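Local coordinates for STAS/SEC14 domain-containing protein (Shewanella loihica PV-4, PDB 2Q3L) that is of unknown function but adopts a SpoIIAA-like (STAS/SEC14) fold and may, like other proteins of this group, bind ligands or associate with membranes, at residues V103-W106 / E111-F114; E33-M38 / A71-K76. All blocks are in the same frame, centred on the assembly; numbering follows the deposited sequence.

Contact 1. Residues V103-W106 / E111-F114. With NA (sodium ion), chain C.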
ATOM      1  N   VAL A 103      24.478   3.501   3.432  1.00 47.35           N
ATOM      2  CA  VAL A 103      23.767   3.803   4.665  1.00 46.63           C
ATOM      3  C   VAL A 103      23.225   2.501   5.257  1.00 47.77           C
ATOM      4  O   VAL A 103      23.435   2.212   6.450  1.00 47.15           O
ATOM      5  CB  VAL A 103      22.643   4.801   4.415  1.00 48.76           C
ATOM      6  CG1 VAL A 103      21.747   4.928   5.623  1.00 50.75           C
ATOM      7  CG2 VAL A 103      23.217   6.147   4.047  1.00 45.33           C
ATOM      8  N   ALA A 104      22.548   1.673   4.456  1.00 48.31           N
ATOM      9  CA  ALA A 104      22.071   0.389   5.005  1.00 44.34           C
ATOM     10  C   ALA A 104      23.216  -0.460   5.585  1.00 46.33           C
ATOM     11  O   ALA A 104      23.030  -1.188   6.576  1.00 46.81           O
ATOM     12  CB  ALA A 104      21.418  -0.410   3.946  1.00 46.53           C
ATOM     13  N   ASN A 105      24.385  -0.409   4.928  1.00 45.93           N
ATOM     14  CA  ASN A 105      25.519  -1.227   5.341  1.00 45.39           C
ATOM     15  C   ASN A 105      26.018  -0.744   6.720  1.00 46.90           C
ATOM     16  O   ASN A 105      26.521  -1.520   7.507  1.00 47.92           O
ATOM     17  CB  ASN A 105      26.652  -1.165   4.322  1.00 44.85           C
ATOM     18  CG  ASN A 105      27.753  -2.201   4.586  1.00 46.68           C
ATOM     19  OD1 ASN A 105      27.507  -3.339   4.963  1.00 42.95           O
ATOM     20  ND2 ASN A 105      28.955  -1.793   4.430  1.00 37.11           N
ATOM     21  N   TRP A 106      25.885   0.549   6.995  1.00 45.42           N
ATOM     22  CA  TRP A 106      26.296   1.048   8.266  1.00 46.24           C
ATOM     23  C   TRP A 106      25.428   0.457   9.365  1.00 46.58           C
ATOM     24  O   TRP A 106      25.931   0.098  10.414  1.00 46.99           O
ATOM     25  CB  TRP A 106      26.208   2.566   8.301  1.00 44.21           C
ATOM     26  CG  TRP A 106      26.733   3.138   9.546  1.00 44.20           C
ATOM     27  CD1 TRP A 106      28.054   3.416   9.843  1.00 44.46           C
ATOM     28  CD2 TRP A 106      25.970   3.523  10.699  1.00 35.60           C
ATOM     29  NE1 TRP A 106      28.130   3.988  11.099  1.00 47.60           N
ATOM     30  CE2 TRP A 106      26.866   4.050  11.640  1.00 39.18           C
ATOM     31  CE3 TRP A 106      24.609   3.455  11.030  1.00 46.67           C
ATOM     32  CZ2 TRP A 106      26.449   4.512  12.866  1.00 43.65           C
ATOM     33  CZ3 TRP A 106      24.201   3.930  12.249  1.00 41.81           C
ATOM     34  CH2 TRP A 106      25.106   4.457  13.143  1.00 44.72           C
ATOM     35  N   GLU A 111      27.364  -7.717   5.345  1.00 50.27           N
ATOM     36  CA  GLU A 111      28.029  -6.739   4.492  1.00 50.39           C
ATOM     37  C   GLU A 111      27.148  -6.514   3.277  1.00 47.54           C
ATOM     38  O   GLU A 111      26.893  -7.424   2.529  1.00 47.70           O
ATOM     39  CB  GLU A 111      29.467  -7.230   4.110  1.00 50.76           C
ATOM     40  CG  GLU A 111      30.470  -6.108   3.847  1.00 57.31           C
ATOM     41  CD  GLU A 111      30.713  -5.214   5.088  1.00 60.16           C
ATOM     42  OE1 GLU A 111      30.886  -5.769   6.200  1.00 71.69           O
ATOM     43  OE2 GLU A 111      30.747  -3.967   4.953  1.00 64.76           O
ATOM     44  N   PHE A 112      26.657  -5.301   3.126  1.00 47.69           N
ATOM     45  CA  PHE A 112      25.854  -4.865   1.988  1.00 46.45           C
ATOM     46  C   PHE A 112      26.790  -4.138   1.015  1.00 46.97           C
ATOM     47  O   PHE A 112      27.521  -3.254   1.433  1.00 45.48           O
ATOM     48  CB  PHE A 112      24.791  -3.859   2.431  1.00 48.18           C
ATOM     49  CG  PHE A 112      23.551  -4.484   3.018  1.00 43.86           C
ATOM     50  CD1 PHE A 112      23.620  -5.240   4.184  1.00 44.17           C
ATOM     51  CD2 PHE A 112      22.336  -4.293   2.415  1.00 49.42           C
ATOM     52  CE1 PHE A 112      22.514  -5.819   4.723  1.00 45.96           C
ATOM     53  CE2 PHE A 112      21.197  -4.850   2.961  1.00 46.84           C
ATOM     54  CZ  PHE A 112      21.292  -5.637   4.107  1.00 49.70           C
ATOM     55  N   LYS A 113      26.734  -4.489  -0.269  1.00 46.16           N
ATOM     56  CA  LYS A 113      27.540  -3.821  -1.310  1.00 45.67           C
ATOM     57  C   LYS A 113      26.643  -3.632  -2.542  1.00 45.66           C
ATOM     58  O   LYS A 113      25.847  -4.519  -2.886  1.00 44.30           O
ATOM     59  CB  LYS A 113      28.809  -4.632  -1.648  1.00 42.89           C
ATOM     60  CG  LYS A 113      29.828  -3.876  -2.605  1.00 40.55           C
ATOM     61  CD  LYS A 113      31.074  -4.736  -2.769  1.00 48.78           C
ATOM     62  CE  LYS A 113      31.987  -4.251  -3.900  1.00 59.26           C
ATOM     63  NZ  LYS A 113      32.300  -2.807  -3.801  1.00 51.93           N
ATOM     64  N   PHE A 114      26.776  -2.471  -3.169  1.00 47.07           N
ATOM     65  CA  PHE A 114      25.988  -2.069  -4.352  1.00 48.86           C
ATOM     66  C   PHE A 114      26.675  -2.399  -5.694  1.00 49.18           C
ATOM     67  O   PHE A 114      27.863  -2.177  -5.844  1.00 47.81           O
ATOM     68  CB  PHE A 114      25.748  -0.547  -4.290  1.00 49.39           C
ATOM     69  CG  PHE A 114      24.947   0.019  -5.464  1.00 52.62           C
ATOM     70  CD1 PHE A 114      23.548   0.000  -5.456  1.00 49.87           C
ATOM     71  CD2 PHE A 114      25.587   0.590  -6.550  1.00 49.02           C
ATOM     72  CE1 PHE A 114      22.803   0.540  -6.514  1.00 50.13           C
ATOM     73  CE2 PHE A 114      24.847   1.140  -7.619  1.00 46.78           C
ATOM     74  CZ  PHE A 114      23.449   1.115  -7.587  1.00 52.03           C
TER
HETATM   75 NA    NA C 126      26.421  -3.998   7.172  1.00 43.66          NA
HETATM   76  O   HOH W   1      28.754  -3.976   7.920  1.00 41.23           O
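The side-chain amide of Asn-105, near the end of helix 95-107, reaches across to the start of strand 111-115 and uses both of its ends. Asn-105 OD1 accepts the backbone N-H of Phe-112, N to OD1 2.8 Å and nearly straight at 168°, although the donor stands well above the carbonyl plane. The same oxygen binds the sodium ion, Asn-105 OD1 to sodium 2.5 Å, so one acceptor serves a peptide N-H and a cation. On the other end Asn-105 ND2 donates to OE2 of Glu-111 at 2.9 Å; the carboxylate oxygen lies in the amide plane but is itself met from above the carboxylate plane, the two planes standing 82° apart. A bend at chi2 (62°) turns the Glu-111 carboxylate back toward the helix. Glu-111 OE1 accepts a long bond from the water that is also a sodium ligand, water O to OE1 3.3 Å. Backbone O of Asn-105 is a further ligand, and the carbonyl oxygens of Thr-108 and Gly-110 help complete the shell. Beside this polar network, CB of Ala-104 meets CD2 of Phe-112 at 4.3 Å, a loose apolar contact. The whole is a sodium site built at the helix-to-strand turn of a beta-alpha-beta unit.

Contact 2. Residues E33-M38 / A71-K76. With MPD ((4S)-2-methyl-2,4-pentanediol), chain F.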
ATOM      1  N   GLU A  33       0.890  -6.174   1.987  1.00 48.71           N
ATOM      2  CA  GLU A  33       0.402  -7.414   1.421  1.00 50.13           C
ATOM      3  C   GLU A  33       1.540  -8.103   0.667  1.00 48.73           C
ATOM      4  O   GLU A  33       1.627  -9.306   0.714  1.00 52.46           O
ATOM      5  CB  GLU A  33      -0.800  -7.189   0.518  1.00 48.16           C
ATOM      6  CG  GLU A  33      -2.073  -6.695   1.265  1.00 53.22           C
ATOM      7  CD  GLU A  33      -1.978  -5.268   1.949  1.00 67.40           C
ATOM      8  OE1 GLU A  33      -1.265  -4.354   1.433  1.00 60.36           O
ATOM      9  OE2 GLU A  33      -2.652  -5.060   3.005  1.00 73.26           O
ATOM     10  N   ASP A  34       2.434  -7.343   0.037  1.00 48.08           N
ATOM     11  CA  ASP A  34       3.600  -7.929  -0.656  1.00 48.87           C
ATOM     12  C   ASP A  34       4.546  -8.576   0.340  1.00 49.00           C
ATOM     13  O   ASP A  34       5.051  -9.661   0.047  1.00 51.36           O
ATOM     14  CB  ASP A  34       4.354  -6.896  -1.528  1.00 50.17           C
ATOM     15  CG  ASP A  34       3.492  -6.325  -2.648  1.00 51.84           C
ATOM     16  OD1 ASP A  34       2.475  -6.963  -3.007  1.00 58.07           O
ATOM     17  OD2 ASP A  34       3.811  -5.225  -3.133  1.00 47.29           O
ATOM     18  N   TYR A  35       4.823  -7.901   1.476  1.00 44.07           N
ATOM     19  CA  TYR A  35       5.668  -8.471   2.531  1.00 45.25           C
ATOM     20  C   TYR A  35       5.011  -9.691   3.156  1.00 48.58           C
ATOM     21  O   TYR A  35       5.687 -10.648   3.505  1.00 49.59           O
ATOM     22  CB  TYR A  35       6.078  -7.420   3.581  1.00 48.55           C
ATOM     23  CG  TYR A  35       7.240  -6.602   3.093  1.00 44.85           C
ATOM     24  CD1 TYR A  35       7.042  -5.492   2.258  1.00 40.24           C
ATOM     25  CD2 TYR A  35       8.539  -7.000   3.357  1.00 52.40           C
ATOM     26  CE1 TYR A  35       8.154  -4.756   1.715  1.00 44.81           C
ATOM     27  CE2 TYR A  35       9.649  -6.267   2.852  1.00 49.06           C
ATOM     28  CZ  TYR A  35       9.432  -5.152   2.029  1.00 45.84           C
ATOM     29  OH  TYR A  35      10.500  -4.450   1.543  1.00 51.25           O
ATOM     30  N   GLU A  36       3.704  -9.644   3.329  1.00 48.84           N
ATOM     31  CA  GLU A  36       2.982 -10.794   3.791  1.00 52.40           C
ATOM     32  C   GLU A  36       3.080 -12.000   2.869  1.00 51.36           C
ATOM     33  O   GLU A  36       3.202 -13.085   3.360  1.00 51.40           O
ATOM     34  CB  GLU A  36       1.491 -10.466   3.981  1.00 54.00           C
ATOM     35  CG  GLU A  36       1.202  -9.755   5.232  1.00 57.63           C
ATOM     36  CD  GLU A  36      -0.288  -9.654   5.468  1.00 68.22           C
ATOM     37  OE1 GLU A  36      -1.026  -9.419   4.479  1.00 69.92           O
ATOM     38  OE2 GLU A  36      -0.711  -9.809   6.644  1.00 79.17           O
ATOM     39  N   GLN A  37       2.955 -11.813   1.554  1.00 54.31           N
ATOM     40  CA  GLN A  37       3.080 -12.914   0.600  1.00 55.89           C
ATOM     41  C   GLN A  37       4.472 -13.547   0.599  1.00 55.41           C
ATOM     42  O   GLN A  37       4.640 -14.747   0.411  1.00 55.58           O
ATOM     43  CB  GLN A  37       2.843 -12.452  -0.832  1.00 59.25           C
ATOM     44  CG  GLN A  37       1.415 -12.143  -1.232  1.00 72.14           C
ATOM     45  CD  GLN A  37       1.331 -11.580  -2.681  1.00 82.25           C
ATOM     46  OE1 GLN A  37       2.108 -11.967  -3.584  1.00 77.48           O
ATOM     47  NE2 GLN A  37       0.396 -10.649  -2.888  1.00 83.15           N
HETATM   48  N   MSE A  38       5.470 -12.726   0.813  1.00 55.11           N
HETATM   49  CA  MSE A  38       6.871 -13.162   0.739  1.00 53.00           C
HETATM   50  C   MSE A  38       7.433 -13.780   2.030  1.00 52.63           C
HETATM   51  O   MSE A  38       8.450 -14.496   2.004  1.00 51.12           O
HETATM   52  CB  MSE A  38       7.693 -11.917   0.298  1.00 50.32           C
HETATM   53  CG  MSE A  38       9.202 -12.114   0.146  1.00 53.45           C
HETATM   54 SE   MSE A  38      10.105 -11.751   1.849  0.75 54.41          SE
HETATM   55  CE  MSE A  38      10.525  -9.864   1.701  1.00 54.25           C
ATOM     56  N   ALA A  71       7.561  -0.364   4.828  1.00 46.36           N
ATOM     57  CA  ALA A  71       8.839   0.006   5.418  1.00 47.21           C
ATOM     58  C   ALA A  71       8.995  -0.581   6.829  1.00 48.72           C
ATOM     59  O   ALA A  71      10.078  -0.974   7.234  1.00 52.45           O
ATOM     60  CB  ALA A  71       8.986   1.507   5.455  1.00 47.05           C
ATOM     61  N   TRP A  72       7.919  -0.606   7.593  1.00 49.16           N
ATOM     62  CA  TRP A  72       7.951  -1.227   8.900  1.00 48.93           C
ATOM     63  C   TRP A  72       8.123  -2.739   8.840  1.00 49.64           C
ATOM     64  O   TRP A  72       8.848  -3.273   9.662  1.00 51.37           O
ATOM     65  CB  TRP A  72       6.720  -0.843   9.709  1.00 50.39           C
ATOM     66  CG  TRP A  72       6.710   0.600  10.059  1.00 52.08           C
ATOM     67  CD1 TRP A  72       7.816   1.420  10.266  1.00 55.53           C
ATOM     68  CD2 TRP A  72       5.575   1.396  10.354  1.00 51.55           C
ATOM     69  NE1 TRP A  72       7.420   2.668  10.613  1.00 54.81           N
ATOM     70  CE2 TRP A  72       6.053   2.693  10.687  1.00 57.09           C
ATOM     71  CE3 TRP A  72       4.205   1.143  10.411  1.00 56.20           C
ATOM     72  CZ2 TRP A  72       5.210   3.726  11.041  1.00 58.82           C
ATOM     73  CZ3 TRP A  72       3.360   2.185  10.766  1.00 58.99           C
ATOM     74  CH2 TRP A  72       3.865   3.457  11.068  1.00 63.29           C
ATOM     75  N   ASP A  73       7.435  -3.405   7.890  1.00 47.92           N
ATOM     76  CA  ASP A  73       7.574  -4.852   7.655  1.00 47.22           C
ATOM     77  C   ASP A  73       9.029  -5.166   7.320  1.00 49.15           C
ATOM     78  O   ASP A  73       9.591  -6.156   7.783  1.00 50.44           O
ATOM     79  CB  ASP A  73       6.718  -5.339   6.437  1.00 46.59           C
ATOM     80  CG  ASP A  73       5.230  -5.335   6.709  1.00 49.81           C
ATOM     81  OD1 ASP A  73       4.850  -5.640   7.837  1.00 47.07           O
ATOM     82  OD2 ASP A  73       4.432  -5.057   5.795  1.00 52.67           O
ATOM     83  N   ASP A  74       9.601  -4.360   6.431  1.00 48.67           N
ATOM     84  CA  ASP A  74      10.991  -4.525   6.051  1.00 49.95           C
ATOM     85  C   ASP A  74      11.949  -4.440   7.243  1.00 48.72           C
ATOM     86  O   ASP A  74      12.839  -5.253   7.402  1.00 51.77           O
ATOM     87  CB  ASP A  74      11.341  -3.463   5.054  1.00 51.42           C
ATOM     88  CG  ASP A  74      12.685  -3.710   4.398  1.00 61.51           C
ATOM     89  OD1 ASP A  74      12.861  -4.821   3.883  1.00 66.40           O
ATOM     90  OD2 ASP A  74      13.541  -2.796   4.370  1.00 59.26           O
ATOM     91  N   LEU A  75      11.779  -3.439   8.088  1.00 49.21           N
ATOM     92  CA  LEU A  75      12.636  -3.296   9.260  1.00 46.63           C
ATOM     93  C   LEU A  75      12.466  -4.465  10.222  1.00 46.49           C
ATOM     94  O   LEU A  75      13.439  -4.941  10.809  1.00 48.40           O
ATOM     95  CB  LEU A  75      12.381  -1.967   9.959  1.00 45.00           C
ATOM     96  CG  LEU A  75      13.148  -1.643  11.236  1.00 49.67           C
ATOM     97  CD1 LEU A  75      14.657  -1.750  10.983  1.00 56.76           C
ATOM     98  CD2 LEU A  75      12.741  -0.257  11.673  1.00 52.52           C
ATOM     99  N   LYS A  76      11.224  -4.907  10.383  1.00 47.66           N
ATOM    100  CA  LYS A  76      10.888  -6.080  11.229  1.00 46.93           C
ATOM    101  C   LYS A  76      11.585  -7.340  10.725  1.00 48.32           C
ATOM    102  O   LYS A  76      12.132  -8.105  11.510  1.00 47.64           O
ATOM    103  CB  LYS A  76       9.399  -6.268  11.248  1.00 44.54           C
ATOM    104  CG  LYS A  76       8.939  -7.583  11.798  1.00 50.91           C
ATOM    105  CD  LYS A  76       7.419  -7.619  11.915  1.00 48.30           C
ATOM    106  CE  LYS A  76       6.975  -8.861  12.777  1.00 57.47           C
ATOM    107  NZ  LYS A  76       5.616  -8.849  13.481  1.00 48.51           N
TER
HETATM  108  C1  MPD F 129      12.545  -6.694  -0.821  1.00 53.11           C
HETATM  109  C2  MPD F 129      13.437  -6.429   0.368  1.00 54.14           C
HETATM  110  O2  MPD F 129      12.569  -6.271   1.487  1.00 57.43           O
HETATM  111  CM  MPD F 129      14.324  -7.623   0.689  1.00 54.02           C
HETATM  112  C3  MPD F 129      14.341  -5.207   0.186  1.00 60.45           C
HETATM  113  C4  MPD F 129      13.702  -3.836   0.040  1.00 56.49           C
HETATM  114  O4  MPD F 129      14.372  -2.978   0.927  1.00 60.82           O
HETATM  115  C5  MPD F 129      13.873  -3.208  -1.323  1.00 60.37           C
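Tyr-35 of helix 32-45 points at helix 68-81 and lies against Asp-73 and Asp-74. The first touch is close to the backbones: CB of Tyr-35 meets CB of Asp-73 at 3.6 Å, and the same Asp-73 carbon lies 3.6 Å from Tyr-35 CG, approaching the ring obliquely. With CG anti to the carbonyl carbon (chi1 -81°), the tyrosine ring runs on from there past the next residue of the facing helix, so that the backbone N of Asp-74 sits over one ring face, 4.0 Å above the plane and displaced toward the rim. The Asp-73 carboxylate stays beside the tyrosine CB, and its OD2 accepts a hydrogen bond from ND1 of His-32, which ties helix 68-81 to the start of helix 32-45.

The Asp-74 side chain swings CG to the side opposite its own N (chi1 -169°), which brings its carboxylate obliquely to the phenol end, the carboxylate plane turned 60° from the ring. A molecule of 2-methyl-2,4-pentanediol, probably from the crystallisation liquor, joins the two groups: Tyr-35 OH donates to its O2 at 2.8 Å, and that O2 in turn donates a hydrogen bond to OD1 of Asp-74, also at 2.8 Å. O2 approaches the ring at its edge, near the ring plane. Further round, Tyr-35 packs on Ile-9, Leu-66 and Leu-77. Here two neighbouring helices of the SpoIIAA-like alpha/beta fold pack side by side, and the bound diol at their junction may mark a ligand pocket.

From the N terminus, strands 7-16 and 19-30 lead into helix 32-45, which opens contact 2. The chain then runs through strand 54-66 to helix 68-81, where contact 2 closes a loop of 32 residues between its segments. Strand 85-91 and helix 95-107 follow, and contact 1 closes a much tighter turn, four residues long, into strand 111-115. The two loops lie in series, neither nested nor crossed. Contact 2 joins two helices, whereas contact 1 fastens a helix to an outermost strand of the sheet within this chain. Their centres are 20 Å apart and their nearest atoms about 8 Å, without touching; strands 54-66 and 85-91 link them through the sheet.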